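Local coordinates for galactokinase (Bifidobacterium longum subsp. infantis ATCC 15697 = JCM 1222 = DSM 20088, PDB 6TER), which probably phosphorylates galactose at the expense of ATP, as a galactokinase of the GHMP kinase family, at residues Pro38-Leu43 / Gly138-Ala143. Numbering follows the deposited sequence. Where two conformers were deposited one is given.
Sequences PGRVNL and GLSSSA
Arg40 grips the loop before helix 141-156 at two levels, backbone and guanidinium. Its amide N donates to Leu139 O (2.9 Å), and NH2 donates to Gly138 O at 2.8 Å in a fairly straight bond (160° at the hydrogen). Gly138 O meets the guanidinium at its edge, close to the plane of the group, whereas Ser140 OG sits over one face, offset toward the rim and 3.1 Å from Arg40 CZ; there it is poorly placed for the N-H bonds of NE and NH1, which stay in the plane. With CG wedged between backbone N and carbonyl carbon (chi1 66°), the bend at chi2 carries the Arg40 chain past Ser140 to reach Gly138 O, Arg40 CG passing 3.9 Å from Ser140 CB. On the apolar side, Leu139 and Val41 lie alongside each other, pointing the same way, with Leu139 CD2 4.0 Å from Val41 CG2. Gly39 CA lies 3.1 Å from Leu139 O, where a side chain would clash. Arg40 NE forms a salt bridge with Asp191, and NH1 gives a weak hydrogen bond to the bound galactose. Cut back to an alanine, Arg40 would probably leave Gly138 O without this donor and Asp191 without its salt-bridge partner. The glycine- and serine-rich loop is the phosphate-binding motif of GHMP kinases; Gly138 and Ser140 bind ADP, so the contact joins the nucleotide-binding loop to a strand that carries a galactose-binding residue. Strand 33-42 pairs with strand 54-70, helix 190-197 packs against the Arg40 side chain, and Val234 of strand 230-236 touches both Val41 and Leu139.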
ATOM      1  N   PRO A  38      -6.352  -5.188  -5.516  1.00 19.48           N
ATOM      2  CA  PRO A  38      -4.936  -5.242  -5.836  1.00 18.09           C
ATOM      3  C   PRO A  38      -4.042  -4.805  -4.681  1.00 17.93           C
ATOM      4  O   PRO A  38      -4.449  -4.068  -3.820  1.00 17.01           O
ATOM      5  CB  PRO A  38      -4.818  -4.296  -7.046  1.00 16.64           C
ATOM      6  CG  PRO A  38      -5.891  -3.271  -6.787  1.00 19.01           C
ATOM      7  CD  PRO A  38      -7.020  -4.076  -6.195  1.00 20.49           C
ATOM      8  N   GLY A  39      -2.819  -5.281  -4.722  1.00 19.01           N
ATOM      9  CA  GLY A  39      -1.713  -4.660  -3.966  1.00 18.42           C
ATOM     10  C   GLY A  39      -1.389  -3.330  -4.656  1.00 18.31           C
ATOM     11  O   GLY A  39      -1.997  -3.048  -5.735  1.00 18.55           O
ATOM     12  N   ARG A  40      -0.396  -2.606  -4.171  1.00 14.11           N
ATOM     13  CA  ARG A  40      -0.041  -1.264  -4.709  1.00 16.36           C
ATOM     14  C   ARG A  40       1.472  -1.015  -4.636  1.00 16.62           C
ATOM     15  O   ARG A  40       2.189  -1.590  -3.757  1.00 15.29           O
ATOM     16  CB  ARG A  40      -0.763  -0.180  -3.886  1.00 14.98           C
ATOM     17  CG  ARG A  40      -0.306  -0.093  -2.435  1.00 16.25           C
ATOM     18  CD  ARG A  40       0.642   1.033  -2.075  1.00 16.41           C
ATOM     19  NE  ARG A  40       1.167   0.901  -0.710  1.00 16.62           N
ATOM     20  CZ  ARG A  40       2.239   0.187  -0.347  1.00 15.22           C
ATOM     21  NH1 ARG A  40       2.592   0.154   0.916  1.00 18.91           N
ATOM     22  NH2 ARG A  40       2.957  -0.515  -1.214  1.00 20.10           N
ATOM     23  N   VAL A  41       1.923  -0.106  -5.501  1.00 15.84           N
ATOM     24  CA  VAL A  41       3.225   0.574  -5.378  1.00 18.85           C
ATOM     25  C   VAL A  41       2.937   2.042  -5.080  1.00 16.22           C
ATOM     26  O   VAL A  41       2.128   2.622  -5.771  1.00 19.10           O
ATOM     27  CB  VAL A  41       4.059   0.415  -6.652  1.00 17.57           C
ATOM     28  CG1 VAL A  41       5.228   1.371  -6.676  1.00 20.27           C
ATOM     29  CG2 VAL A  41       4.577  -0.986  -6.745  1.00 15.66           C
ATOM     30  N   ASN A  42       3.639   2.605  -4.116  1.00 13.70           N
ATOM     31  CA  ASN A  42       3.592   4.058  -3.928  1.00 17.36           C
ATOM     32  C   ASN A  42       4.752   4.706  -4.687  1.00 19.18           C
ATOM     33  O   ASN A  42       5.920   4.575  -4.248  1.00 17.49           O
ATOM     34  CB  ASN A  42       3.650   4.473  -2.472  1.00 16.48           C
ATOM     35  CG  ASN A  42       3.227   5.917  -2.335  1.00 15.32           C
ATOM     36  OD1 ASN A  42       2.505   6.425  -3.178  1.00 14.24           O
ATOM     37  ND2 ASN A  42       3.665   6.572  -1.281  1.00 17.05           N
ATOM     38  N   LEU A  43       4.446   5.410  -5.764  1.00 18.19           N
ATOM     39  CA  LEU A  43       5.517   5.996  -6.613  1.00 18.87           C
ATOM     40  C   LEU A  43       6.368   6.970  -5.804  1.00 15.00           C
ATOM     41  O   LEU A  43       7.561   6.928  -5.939  1.00 17.10           O
ATOM     42  CB  LEU A  43       4.925   6.705  -7.822  1.00 18.48           C
ATOM     43  CG  LEU A  43       4.150   5.837  -8.808  1.00 17.64           C
ATOM     44  CD1 LEU A  43       3.559   6.703  -9.897  1.00 15.18           C
ATOM     45  CD2 LEU A  43       5.010   4.726  -9.415  1.00 17.54           C
ATOM     46  N   GLY A 138       6.001  -5.494   1.335  1.00 22.32           N
ATOM     47  CA  GLY A 138       5.532  -4.095   1.453  1.00 23.63           C
ATOM     48  C   GLY A 138       4.735  -3.597   0.247  1.00 17.22           C
ATOM     49  O   GLY A 138       4.758  -2.371  -0.041  1.00 18.73           O
ATOM     50  N   LEU A 139       4.031  -4.475  -0.456  1.00 16.93           N
ATOM     51  CA  LEU A 139       3.129  -4.107  -1.578  1.00 16.04           C
ATOM     52  C   LEU A 139       1.638  -4.233  -1.174  1.00 19.77           C
ATOM     53  O   LEU A 139       0.717  -4.328  -2.101  1.00 14.72           O
ATOM     54  CB  LEU A 139       3.472  -5.019  -2.734  1.00 16.66           C
ATOM     55  CG  LEU A 139       4.896  -4.961  -3.296  1.00 17.11           C
ATOM     56  CD1 LEU A 139       5.003  -5.973  -4.459  1.00 20.05           C
ATOM     57  CD2 LEU A 139       5.248  -3.558  -3.801  1.00 19.45           C
ATOM     58  N   SER A 140       1.392  -4.241   0.146  1.00 19.36           N
ATOM     59  CA  SER A 140       0.068  -4.079   0.828  1.00 21.80           C
ATOM     60  C   SER A 140      -0.839  -5.314   0.669  1.00 19.61           C
ATOM     61  O   SER A 140      -2.029  -5.158   0.314  1.00 18.21           O
ATOM     62  CB  SER A 140      -0.623  -2.815   0.386  1.00 26.30           C
ATOM     63  OG  SER A 140       0.100  -1.670   0.861  1.00 29.66           O
ATOM     64  N   SER A 141      -0.307  -6.513   0.921  1.00 19.77           N
ATOM     65  CA  SER A 141      -1.124  -7.755   1.025  1.00 18.93           C
ATOM     66  C   SER A 141      -2.282  -7.549   2.017  1.00 19.67           C
ATOM     67  O   SER A 141      -3.414  -8.015   1.731  1.00 21.36           O
ATOM     68  CB  SER A 141      -0.279  -8.948   1.320  1.00 22.01           C
ATOM     69  OG  SER A 141      -0.232  -9.190   2.707  1.00 27.98           O
ATOM     70  N   SER A 142      -1.973  -6.927   3.163  0.50 19.51           N
ATOM     71  CA  SER A 142      -2.928  -6.364   4.152  0.50 20.33           C
ATOM     72  C   SER A 142      -4.163  -5.799   3.442  0.50 20.15           C
ATOM     73  O   SER A 142      -5.243  -6.386   3.534  0.50 16.31           O
ATOM     74  CB  SER A 142      -2.224  -5.285   4.948  0.50 23.81           C
ATOM     75  OG  SER A 142      -1.424  -4.453   4.090  0.50 21.12           O
ATOM     76  N   ALA A 143      -3.965  -4.701   2.715  1.00 20.66           N
ATOM     77  CA  ALA A 143      -5.018  -3.819   2.164  1.00 17.72           C
ATOM     78  C   ALA A 143      -5.776  -4.599   1.098  1.00 15.67           C
ATOM     79  O   ALA A 143      -6.969  -4.477   1.002  1.00 18.44           O
ATOM     80  CB  ALA A 143      -4.439  -2.560   1.608  1.00 19.26           C
TER